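PDB 1JYK: CTP:phosphocholine Cytidylyltransferase from Streptococcus pneumoniae, which catalyses the transfer of a cytidylyl group from CTP to phosphocholine, giving CDP-choline and pyrophosphate. Local coordinates for residues A126-F131 / I234-S239; T143-Y148 / Y225-E230; Y148-T153 / S173-I178; Q167-D172 / M214-I219. All blocks are in the same frame, centred on the assembly; numbering follows the deposited sequence.

Interaction 1 (A126-F131 / I234-S239)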
# COMPACT_ATOMS: atom_id res chain seq x y z
N ALA A 126 -0.97 4.46 2.54
CA ALA A 126 -1.75 5.34 3.41
C ALA A 126 -2.25 6.64 2.78
O ALA A 126 -3.03 7.35 3.41
CB ALA A 126 -0.96 5.65 4.67
N ASP A 127 -1.81 6.96 1.57
CA ASP A 127 -2.25 8.20 0.93
C ASP A 127 -3.37 8.06 -0.09
O ASP A 127 -3.44 8.80 -1.07
CB ASP A 127 -1.07 8.92 0.29
CG ASP A 127 -0.21 7.99 -0.54
OD1 ASP A 127 -0.70 6.90 -0.92
OD2 ASP A 127 0.95 8.35 -0.81
N ASN A 128 -4.26 7.09 0.13
CA ASN A 128 -5.38 6.87 -0.75
C ASN A 128 -6.66 6.93 0.06
O ASN A 128 -6.68 6.53 1.23
CB ASN A 128 -5.30 5.49 -1.40
CG ASN A 128 -4.25 5.43 -2.50
OD1 ASN A 128 -3.95 6.43 -3.14
ND2 ASN A 128 -3.69 4.24 -2.71
N TYR A 129 -7.73 7.43 -0.54
CA TYR A 129 -9.01 7.46 0.12
C TYR A 129 -9.83 6.35 -0.55
O TYR A 129 -9.98 6.34 -1.77
CB TYR A 129 -9.71 8.81 -0.09
CG TYR A 129 -11.08 8.86 0.55
CD1 TYR A 129 -12.23 8.59 -0.19
CD2 TYR A 129 -11.22 9.15 1.91
CE1 TYR A 129 -13.49 8.60 0.40
CE2 TYR A 129 -12.47 9.17 2.51
CZ TYR A 129 -13.60 8.90 1.75
OH TYR A 129 -14.84 8.94 2.34
N LEU A 130 -10.33 5.42 0.25
CA LEU A 130 -11.11 4.31 -0.29
C LEU A 130 -12.61 4.58 -0.26
O LEU A 130 -13.21 4.67 0.81
CB LEU A 130 -10.80 3.03 0.49
CG LEU A 130 -9.30 2.76 0.73
CD1 LEU A 130 -9.12 1.59 1.66
CD2 LEU A 130 -8.62 2.49 -0.59
N PHE A 131 -13.22 4.72 -1.44
CA PHE A 131 -14.65 4.97 -1.52
C PHE A 131 -15.46 3.70 -1.28
O PHE A 131 -16.63 3.77 -0.92
CB PHE A 131 -15.01 5.55 -2.89
CG PHE A 131 -14.86 7.04 -2.98
CD1 PHE A 131 -15.89 7.88 -2.55
CD2 PHE A 131 -13.69 7.61 -3.46
CE1 PHE A 131 -15.74 9.27 -2.61
CE2 PHE A 131 -13.53 8.99 -3.52
CZ PHE A 131 -14.56 9.82 -3.10
N ILE A 234 -10.84 3.62 -5.43
CA ILE A 234 -9.68 4.16 -4.72
C ILE A 234 -9.44 5.54 -5.29
O ILE A 234 -9.44 5.73 -6.51
CB ILE A 234 -8.42 3.30 -4.97
CG1 ILE A 234 -8.54 1.95 -4.25
CG2 ILE A 234 -7.18 4.03 -4.47
CD1 ILE A 234 -7.53 0.92 -4.71
N TYR A 235 -9.26 6.53 -4.43
CA TYR A 235 -9.01 7.88 -4.88
C TYR A 235 -7.61 8.25 -4.43
O TYR A 235 -7.35 8.35 -3.23
CB TYR A 235 -10.03 8.84 -4.29
CG TYR A 235 -9.90 10.26 -4.80
CD1 TYR A 235 -10.90 10.82 -5.59
CD2 TYR A 235 -8.80 11.04 -4.46
CE1 TYR A 235 -10.80 12.14 -6.02
CE2 TYR A 235 -8.69 12.36 -4.89
CZ TYR A 235 -9.70 12.90 -5.67
OH TYR A 235 -9.62 14.21 -6.08
N GLU A 236 -6.71 8.42 -5.39
CA GLU A 236 -5.32 8.76 -5.11
C GLU A 236 -5.12 10.22 -4.75
O GLU A 236 -5.65 11.10 -5.42
CB GLU A 236 -4.44 8.45 -6.32
CG GLU A 236 -4.62 7.06 -6.88
CD GLU A 236 -5.89 6.92 -7.72
OE1 GLU A 236 -6.64 7.91 -7.88
OE2 GLU A 236 -6.12 5.80 -8.23
N ILE A 237 -4.37 10.46 -3.69
CA ILE A 237 -4.07 11.83 -3.28
C ILE A 237 -2.58 12.00 -3.56
O ILE A 237 -1.74 11.67 -2.73
CB ILE A 237 -4.37 12.04 -1.78
CG1 ILE A 237 -5.81 11.61 -1.48
CG2 ILE A 237 -4.18 13.52 -1.42
CD1 ILE A 237 -6.31 12.00 -0.12
N ASP A 238 -2.28 12.50 -4.76
CA ASP A 238 -0.90 12.68 -5.18
C ASP A 238 -0.43 14.12 -5.11
O ASP A 238 0.74 14.40 -5.35
CB ASP A 238 -0.72 12.19 -6.63
CG ASP A 238 -0.83 10.68 -6.75
OD1 ASP A 238 -0.49 9.98 -5.77
OD2 ASP A 238 -1.26 10.19 -7.82
N SER A 239 -1.34 15.04 -4.79
CA SER A 239 -1.01 16.46 -4.70
C SER A 239 -2.04 17.14 -3.82
O SER A 239 -3.09 16.56 -3.56
CB SER A 239 -1.03 17.09 -6.08
OG SER A 239 -2.36 17.11 -6.59
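Tyr129 and Tyr235 form the central pair of a two-stranded antiparallel ribbon, strand 128-130 against strand 234-236, in the nucleotidyltransferase fold. Their backbones bond both ways, Tyr129 N to Tyr235 O at 2.9 Å and Tyr235 N to Tyr129 O at 2.8 Å. A third, longer bond from Ile237 N to Asp127 O (3.2 Å) carries the pairing beyond the ribbon. Asn128-Glu236 and Leu130-Ile234 are the flanking non-hydrogen-bonded pairs.

Apolar packing occupies both faces. On the face with Asn128 and Glu236, Leu130 and Ile234 lie side by side, CD2 of Leu130 to CG1 of Ile234 at 3.7 Å. Ile234 chi1 of -71° turns CG2 anti to its backbone N, where it rests 3.8 Å from Asn128 CG. On the opposite face, that of Tyr129 and Tyr235, their beta carbons pack together, and both rings run on toward helix 240-250, where Tyr235 OH is bonded to Asp242 O.

The carboxylates find their partners outside the ribbon. Asp127 OD2 forms salt bridges with Arg38 and Lys48, which belong to the family's Gly-X-Gly-Thr-Arg...Pro-Lys signature, and Glu236 OE2 pairs with Arg149.

Phe131 closes the end of the ribbon: Tyr129 CE1 sits 3.6 Å above its ring plane, over the centre, while Tyr235 CB meets the ring in plane at its edge, 3.6 Å from Phe131 CE2.

Interaction 2 (T143-Y148 / Y225-E230)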
# COMPACT_ATOMS: atom_id res chain seq x y z
N THR A 143 -3.39 -10.96 -4.66
CA THR A 143 -4.20 -10.10 -5.51
C THR A 143 -3.81 -8.63 -5.51
O THR A 143 -3.42 -8.08 -4.47
CB THR A 143 -5.69 -10.17 -5.07
OG1 THR A 143 -6.14 -11.53 -5.09
CG2 THR A 143 -6.57 -9.33 -5.98
N TYR A 144 -3.92 -8.01 -6.67
CA TYR A 144 -3.68 -6.59 -6.82
C TYR A 144 -5.06 -6.02 -7.08
O TYR A 144 -5.72 -6.44 -8.04
CB TYR A 144 -2.81 -6.29 -8.04
CG TYR A 144 -1.33 -6.28 -7.78
CD1 TYR A 144 -0.76 -5.35 -6.93
CD2 TYR A 144 -0.50 -7.21 -8.40
CE1 TYR A 144 0.61 -5.34 -6.69
CE2 TYR A 144 0.87 -7.21 -8.17
CZ TYR A 144 1.42 -6.28 -7.31
OH TYR A 144 2.77 -6.28 -7.09
N PHE A 145 -5.53 -5.11 -6.23
CA PHE A 145 -6.83 -4.48 -6.46
C PHE A 145 -6.46 -3.27 -7.30
O PHE A 145 -5.85 -2.32 -6.81
CB PHE A 145 -7.47 -4.09 -5.13
CG PHE A 145 -7.88 -5.28 -4.32
CD1 PHE A 145 -9.21 -5.71 -4.31
CD2 PHE A 145 -6.94 -6.01 -3.61
CE1 PHE A 145 -9.59 -6.85 -3.61
CE2 PHE A 145 -7.31 -7.16 -2.91
CZ PHE A 145 -8.64 -7.58 -2.91
N SER A 146 -6.82 -3.32 -8.59
CA SER A 146 -6.45 -2.29 -9.55
C SER A 146 -7.53 -1.44 -10.21
O SER A 146 -8.54 -1.95 -10.69
CB SER A 146 -5.63 -2.95 -10.66
OG SER A 146 -5.28 -2.02 -11.66
N VAL A 147 -7.30 -0.13 -10.24
CA VAL A 147 -8.22 0.79 -10.89
C VAL A 147 -7.57 1.19 -12.21
O VAL A 147 -6.34 1.17 -12.35
CB VAL A 147 -8.46 2.09 -10.06
CG1 VAL A 147 -9.27 1.78 -8.80
CG2 VAL A 147 -7.13 2.74 -9.70
N TYR A 148 -8.39 1.55 -13.20
CA TYR A 148 -7.88 1.98 -14.49
C TYR A 148 -7.62 3.48 -14.44
O TYR A 148 -8.43 4.24 -13.91
CB TYR A 148 -8.89 1.65 -15.60
CG TYR A 148 -8.55 2.23 -16.96
CD1 TYR A 148 -7.72 1.54 -17.84
CD2 TYR A 148 -9.04 3.47 -17.35
CE1 TYR A 148 -7.40 2.07 -19.10
CE2 TYR A 148 -8.73 4.01 -18.60
CZ TYR A 148 -7.91 3.31 -19.47
OH TYR A 148 -7.60 3.84 -20.70
N TYR A 225 -2.82 -12.30 -8.97
CA TYR A 225 -3.97 -12.04 -9.81
C TYR A 225 -4.48 -10.62 -9.68
O TYR A 225 -4.14 -9.92 -8.74
CB TYR A 225 -5.07 -13.05 -9.46
CG TYR A 225 -4.62 -14.45 -9.75
CD1 TYR A 225 -3.78 -15.13 -8.87
CD2 TYR A 225 -5.01 -15.09 -10.93
CE1 TYR A 225 -3.34 -16.41 -9.16
CE2 TYR A 225 -4.57 -16.37 -11.22
CZ TYR A 225 -3.74 -17.02 -10.34
OH TYR A 225 -3.32 -18.30 -10.62
N VAL A 226 -5.29 -10.21 -10.65
CA VAL A 226 -5.83 -8.87 -10.67
C VAL A 226 -7.32 -8.83 -10.36
O VAL A 226 -8.10 -9.61 -10.91
CB VAL A 226 -5.60 -8.21 -12.05
CG1 VAL A 226 -6.16 -6.79 -12.06
CG2 VAL A 226 -4.11 -8.18 -12.36
N GLU A 227 -7.70 -7.94 -9.45
CA GLU A 227 -9.10 -7.74 -9.09
C GLU A 227 -9.41 -6.36 -9.63
O GLU A 227 -9.00 -5.35 -9.06
CB GLU A 227 -9.27 -7.78 -7.57
CG GLU A 227 -10.67 -7.43 -7.08
CD GLU A 227 -11.71 -8.48 -7.43
OE1 GLU A 227 -11.33 -9.67 -7.60
OE2 GLU A 227 -12.90 -8.12 -7.52
N GLU A 228 -10.12 -6.32 -10.75
CA GLU A 228 -10.47 -5.06 -11.39
C GLU A 228 -11.46 -4.25 -10.58
O GLU A 228 -12.59 -4.68 -10.34
CB GLU A 228 -11.03 -5.33 -12.78
CG GLU A 228 -10.07 -6.08 -13.68
CD GLU A 228 -10.56 -6.18 -15.12
OE1 GLU A 228 -11.79 -6.28 -15.31
OE2 GLU A 228 -9.72 -6.16 -16.04
N LEU A 229 -11.03 -3.06 -10.15
CA LEU A 229 -11.88 -2.18 -9.36
C LEU A 229 -12.56 -1.14 -10.23
O LEU A 229 -12.04 -0.74 -11.27
CB LEU A 229 -11.05 -1.45 -8.30
CG LEU A 229 -10.44 -2.24 -7.14
CD1 LEU A 229 -9.65 -1.30 -6.25
CD2 LEU A 229 -11.54 -2.91 -6.35
N GLU A 230 -13.74 -0.70 -9.80
CA GLU A 230 -14.47 0.34 -10.51
C GLU A 230 -13.65 1.61 -10.32
O GLU A 230 -13.08 1.84 -9.26
CB GLU A 230 -15.86 0.51 -9.90
CG GLU A 230 -16.72 -0.74 -10.01
CD GLU A 230 -17.94 -0.70 -9.10
OE1 GLU A 230 -19.04 -0.39 -9.60
OE2 GLU A 230 -17.79 -0.99 -7.89
O HOH W 1 -11.11 1.29 -12.59
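This is a parallel strand pairing in the mixed central sheet, with Thr143 through Ser146 lying beside Tyr225 through Glu228. Four backbone bonds lace it together. Tyr144 takes part in two, its N donating to Tyr225 O (2.8 Å) and its O receiving Glu227 N (2.9 Å); Ser146 repeats the pattern with Glu227 O and Leu229 N.

One face carries Thr143, Phe145 and Glu227. Thr143 chi1 of -56° places CG2 anti to the backbone N, which sets it 3.5 Å from Glu227 CB and over one face of the Phe145 ring. With CG anti to the backbone N (chi1 174°), Glu227 CG lies obliquely 3.6 Å from Phe145 CD1; the bend at chi2 then leads the carboxylate away. Farther along, Leu229 CD1 packs on Phe145 CB (3.7 Å), and Leu229 CB touches Val147 CG1 (3.7 Å).

Where the direct bonds stop, a water bridges the two chains: it accepts from Tyr148 N at 2.8 Å and donates to Leu229 O at 2.6 Å.

Strand 182-185 flanks the other side of strand 142-149, through backbone bonds of Thr143 with Phe184 and Phe145 with Val182. Leu158 of strand 157-160 packs on Tyr144, Ser146 and Val226, and Leu229 leans on Ile234 of strand 234-236.

Interaction 3 (Y148-T153 / S173-I178)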
# COMPACT_ATOMS: atom_id res chain seq x y z
N TYR A 148 -8.39 1.55 -13.20
CA TYR A 148 -7.88 1.98 -14.49
C TYR A 148 -7.62 3.48 -14.44
O TYR A 148 -8.43 4.24 -13.91
CB TYR A 148 -8.89 1.65 -15.60
CG TYR A 148 -8.55 2.23 -16.96
CD1 TYR A 148 -7.72 1.54 -17.84
CD2 TYR A 148 -9.04 3.47 -17.35
CE1 TYR A 148 -7.40 2.07 -19.10
CE2 TYR A 148 -8.73 4.01 -18.60
CZ TYR A 148 -7.91 3.31 -19.47
OH TYR A 148 -7.60 3.84 -20.70
N ARG A 149 -6.49 3.92 -15.00
CA ARG A 149 -6.15 5.33 -15.01
C ARG A 149 -5.57 5.76 -16.36
O ARG A 149 -4.98 4.95 -17.08
CB ARG A 149 -5.11 5.65 -13.93
CG ARG A 149 -5.64 5.58 -12.52
CD ARG A 149 -6.80 6.53 -12.32
NE ARG A 149 -7.31 6.48 -10.95
CZ ARG A 149 -8.50 5.99 -10.61
NH1 ARG A 149 -9.31 5.50 -11.54
NH2 ARG A 149 -8.88 6.00 -9.33
N GLU A 150 -5.76 7.03 -16.69
CA GLU A 150 -5.25 7.62 -17.93
C GLU A 150 -4.37 8.82 -17.58
O GLU A 150 -4.36 9.27 -16.43
CB GLU A 150 -6.41 8.05 -18.82
CG GLU A 150 -7.25 6.89 -19.30
CD GLU A 150 -8.30 7.30 -20.31
OE1 GLU A 150 -8.71 6.43 -21.12
OE2 GLU A 150 -8.71 8.48 -20.30
N ASP A 151 -3.63 9.33 -18.56
CA ASP A 151 -2.75 10.48 -18.32
C ASP A 151 -1.88 10.17 -17.12
O ASP A 151 -1.64 11.03 -16.27
CB ASP A 151 -3.56 11.75 -18.05
CG ASP A 151 -4.60 12.01 -19.12
OD1 ASP A 151 -4.23 12.04 -20.31
OD2 ASP A 151 -5.78 12.18 -18.76
N CYS A 152 -1.42 8.93 -17.05
CA CYS A 152 -0.59 8.48 -15.95
C CYS A 152 0.80 9.09 -15.94
O CYS A 152 1.30 9.55 -16.95
CB CYS A 152 -0.46 6.96 -15.98
SG CYS A 152 -1.90 6.13 -15.38
N THR A 153 1.41 9.05 -14.76
CA THR A 153 2.75 9.57 -14.59
C THR A 153 3.45 8.74 -13.54
O THR A 153 3.03 8.69 -12.39
CB THR A 153 2.71 11.04 -14.14
OG1 THR A 153 2.67 11.89 -15.29
CG2 THR A 153 3.95 11.38 -13.31
N SER A 173 3.73 3.10 -20.08
CA SER A 173 2.37 3.42 -20.50
C SER A 173 1.86 4.65 -19.79
O SER A 173 2.33 5.01 -18.71
CB SER A 173 1.42 2.26 -20.23
OG SER A 173 0.18 2.50 -20.88
N LYS A 174 0.89 5.31 -20.42
CA LYS A 174 0.27 6.51 -19.86
C LYS A 174 -1.16 6.19 -19.46
O LYS A 174 -1.87 7.04 -18.93
CB LYS A 174 0.27 7.63 -20.89
CG LYS A 174 1.64 7.92 -21.48
CD LYS A 174 1.89 9.41 -21.58
CE LYS A 174 3.37 9.71 -21.70
NZ LYS A 174 3.63 11.17 -21.86
N ALA A 175 -1.58 4.95 -19.72
CA ALA A 175 -2.94 4.52 -19.39
C ALA A 175 -3.00 3.01 -19.17
O ALA A 175 -2.26 2.26 -19.80
CB ALA A 175 -3.90 4.91 -20.51
N GLY A 176 -3.89 2.58 -18.29
CA GLY A 176 -4.04 1.17 -18.01
C GLY A 176 -4.38 0.87 -16.57
O GLY A 176 -4.67 1.77 -15.78
N ARG A 177 -4.37 -0.42 -16.23
CA ARG A 177 -4.65 -0.89 -14.87
C ARG A 177 -3.35 -0.77 -14.08
O ARG A 177 -2.37 -1.46 -14.34
CB ARG A 177 -5.11 -2.35 -14.91
CG ARG A 177 -6.50 -2.53 -15.51
CD ARG A 177 -7.56 -2.22 -14.47
NE ARG A 177 -8.89 -2.19 -15.05
CZ ARG A 177 -10.01 -2.05 -14.35
NH1 ARG A 177 -9.97 -1.92 -13.03
NH2 ARG A 177 -11.18 -2.04 -14.98
N ILE A 178 -3.35 0.13 -13.11
CA ILE A 178 -2.15 0.39 -12.33
C ILE A 178 -2.11 -0.29 -10.97
O ILE A 178 -3.11 -0.80 -10.47
CB ILE A 178 -1.99 1.92 -12.09
CG1 ILE A 178 -3.20 2.45 -11.31
CG2 ILE A 178 -1.92 2.65 -13.43
CD1 ILE A 178 -2.98 3.80 -10.67
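Tyr148 CG stands anti to the backbone N (chi1 172°), which lays the ring along the Gly176 backbone, its CD1 3.6 Å from Gly176 C. Arg177 CG sits beside its backbone N (chi1 -71°) and the chain bends at chi2 (-81°), turning one face of the guanidinium to Tyr148 CB, which sits 3.9 Å above that plane, toward the rim. Tyr148 and Arg177 form a non-hydrogen-bonded pair of an antiparallel ladder. Tyr148 OH, beyond the glycine, donates to Glu150 OE1 through the anti lone pair of that oxygen, in the plane of the ring, which fixes the phenol's outer end.

Arg149 and Gly176 make the hydrogen-bonded pair: Arg149 N to Gly176 O and Gly176 N to Arg149 O, each 2.9 Å. At its backbone angles, a beta carbon on Gly176 would be jammed against the carbonyl O of Ala175. Beyond this pair the regular ladder ends and both chains run on as loop, but Cys152 N still donates to Lys174 O (2.7 Å).

Ile178 touches two side chains of 148-153: CD1 meets Arg149 CG (3.7 Å) and CG2 lies 4.0 Å from Cys152 SG. Arg149 NH1 bonds to the carbonyl oxygens of Tyr148 and Gly231, tying the strand to a loop.

Strand 176-177 pairs antiparallel alongside the last residues of strand 142-149, near the surface. Phe157 of strand 157-160 covers Cys152 and Ile178, while Arg177 NH1 reaches the carbonyls of Ser146 and Leu229, across the neighbouring strand pair.

Interaction 4 (Q167-D172 / M214-I219); sequences QDIIVD and MVKDNI
A bulged beta hairpin packs here on the end of a short helix, with Ile169 of strand 166-170 fitted against Val215 and Lys216 of helix 213-216. Gln167 and Asp168 both face Val159 on the partner strand, a classic beta bulge.

The Ile169 side chain points at the helix: its CD1 reaches Val215 CG1 at 3.8 Å, and its CB lies 4.1 Å from Lys216 CB. Lys216 CG is anti to the backbone N (chi1 171°) and the chain stays extended as far as CE, passing across Ile169 so that Lys216 CE comes 3.6 Å from Ile169 O. Val171 CG1 meets that same Lys216 CE at 3.9 Å, the two side chains roughly at right angles. Only at chi4 (-72°) does the chain bend, leaving NZ in a long ion pair with Asp217 OD2.

Ile219, just after the helix, points at the bulge, its CG2 3.8 Å from Asp168 OD1, the two side chains crossing at about a right angle. That oxygen also accepts two hydrogen bonds: Ile169 N donates to it from above the carboxylate plane at 2.8 Å, and a water donates to it at 2.7 Å. The same water donates to Lys216 O at 2.9 Å, so the strand and the helix end are linked through solvent.

With Trp156 and Tyr144 also touching Ile169, the arrangement is plain strand-on-helix packing, in which a bulged hairpin lays Ile169, with Val171 beside it, against the end of a helix.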
# COMPACT_ATOMS: atom_id res chain seq x y z
N GLN A 167 1.09 -11.37 -15.75
CA GLN A 167 2.16 -11.91 -16.58
C GLN A 167 3.40 -11.04 -16.47
O GLN A 167 4.52 -11.52 -16.62
CB GLN A 167 1.71 -11.97 -18.04
CG GLN A 167 0.62 -12.99 -18.30
CD GLN A 167 0.98 -14.37 -17.77
OE1 GLN A 167 2.15 -14.74 -17.74
NE2 GLN A 167 -0.02 -15.13 -17.36
N ASP A 168 3.19 -9.76 -16.20
CA ASP A 168 4.28 -8.82 -16.08
C ASP A 168 3.77 -7.53 -15.46
O ASP A 168 2.56 -7.30 -15.38
CB ASP A 168 4.84 -8.52 -17.48
CG ASP A 168 6.29 -8.07 -17.44
OD1 ASP A 168 6.85 -7.92 -16.33
OD2 ASP A 168 6.87 -7.87 -18.53
N ILE A 169 4.70 -6.70 -15.00
CA ILE A 169 4.36 -5.40 -14.44
C ILE A 169 5.30 -4.47 -15.18
O ILE A 169 6.52 -4.65 -15.16
CB ILE A 169 4.62 -5.33 -12.92
CG1 ILE A 169 3.55 -6.16 -12.18
CG2 ILE A 169 4.58 -3.88 -12.45
CD1 ILE A 169 3.94 -6.56 -10.78
N ILE A 170 4.74 -3.46 -15.84
CA ILE A 170 5.55 -2.56 -16.63
C ILE A 170 5.36 -1.10 -16.26
O ILE A 170 4.44 -0.75 -15.53
CB ILE A 170 5.23 -2.74 -18.12
CG1 ILE A 170 3.76 -2.39 -18.38
CG2 ILE A 170 5.47 -4.18 -18.54
CD1 ILE A 170 3.40 -2.29 -19.83
N VAL A 171 6.25 -0.26 -16.79
CA VAL A 171 6.18 1.17 -16.53
C VAL A 171 5.91 1.97 -17.81
O VAL A 171 5.54 3.14 -17.74
CB VAL A 171 7.50 1.68 -15.91
CG1 VAL A 171 8.02 0.69 -14.88
CG2 VAL A 171 8.53 1.92 -17.00
N ASP A 172 6.08 1.32 -18.96
CA ASP A 172 5.89 1.99 -20.25
C ASP A 172 4.45 2.19 -20.74
O ASP A 172 4.00 1.55 -21.70
CB ASP A 172 6.68 1.24 -21.33
CG ASP A 172 6.90 2.09 -22.58
OD1 ASP A 172 6.55 3.29 -22.58
OD2 ASP A 172 7.42 1.54 -23.58
N MSE A 214 9.83 -6.02 -5.89
CA MSE A 214 10.02 -7.41 -5.70
C MSE A 214 9.06 -8.38 -6.24
O MSE A 214 9.34 -9.58 -6.34
CB MSE A 214 10.49 -7.59 -4.29
CG MSE A 214 11.89 -7.85 -4.68
SE MSE A 214 12.75 -7.90 -3.25
CE MSE A 214 13.30 -5.94 -3.44
N VAL A 215 7.98 -7.82 -6.75
CA VAL A 215 7.00 -8.61 -7.42
C VAL A 215 7.36 -8.37 -8.89
O VAL A 215 7.47 -9.32 -9.67
CB VAL A 215 5.60 -8.11 -7.13
CG1 VAL A 215 4.58 -8.97 -7.87
CG2 VAL A 215 5.35 -8.13 -5.63
N LYS A 216 7.56 -7.11 -9.25
CA LYS A 216 7.89 -6.75 -10.63
C LYS A 216 9.13 -7.44 -11.17
O LYS A 216 9.11 -7.99 -12.27
CB LYS A 216 8.07 -5.24 -10.77
CG LYS A 216 8.62 -4.80 -12.13
CD LYS A 216 8.72 -3.29 -12.22
CE LYS A 216 9.19 -2.84 -13.59
NZ LYS A 216 10.63 -3.14 -13.82
N ASP A 217 10.21 -7.40 -10.40
CA ASP A 217 11.48 -7.98 -10.82
C ASP A 217 11.59 -9.50 -10.71
O ASP A 217 12.61 -10.07 -11.08
CB ASP A 217 12.63 -7.31 -10.04
CG ASP A 217 12.73 -5.81 -10.32
OD1 ASP A 217 13.32 -5.08 -9.49
OD2 ASP A 217 12.23 -5.34 -11.37
N ASN A 218 10.55 -10.15 -10.21
CA ASN A 218 10.55 -11.61 -10.06
C ASN A 218 9.19 -12.17 -10.44
O ASN A 218 8.85 -13.29 -10.08
CB ASN A 218 10.85 -11.99 -8.60
CG ASN A 218 12.17 -11.41 -8.10
OD1 ASN A 218 13.23 -11.97 -8.34
ND2 ASN A 218 12.10 -10.28 -7.40
N ILE A 219 8.42 -11.39 -11.19
CA ILE A 219 7.07 -11.78 -11.58
C ILE A 219 6.93 -13.19 -12.15
O ILE A 219 5.95 -13.89 -11.88
CB ILE A 219 6.48 -10.74 -12.58
CG1 ILE A 219 4.98 -10.97 -12.76
CG2 ILE A 219 7.22 -10.82 -13.90
CD1 ILE A 219 4.20 -11.04 -11.46
O HOH W 2 9.25 -7.40 -15.11

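How the interactions relate
Interactions 2 and 3 share strand 142-149 and Tyr148, their centres 13 Å apart, and Arg177 and Ser146 bond across them. Interaction 1 is a separate two-stranded ribbon, its centre about 15 Å from each of theirs; it touches interaction 2 through Ile234 on Leu229 and interaction 3 through Arg149. Interaction 4 lies 15 Å from interactions 2 and 3 but 23 Å from interaction 1, centre to centre, and meets interaction 2 where Tyr144 touches Val215. Along the chain, 126-131 and 234-239 bracket everything else, so the two long-range strand pairings, 1 and 2, bring residues 225-239 back onto strands 128-130 and 142-149, while interactions 3 and 4 interlock in between.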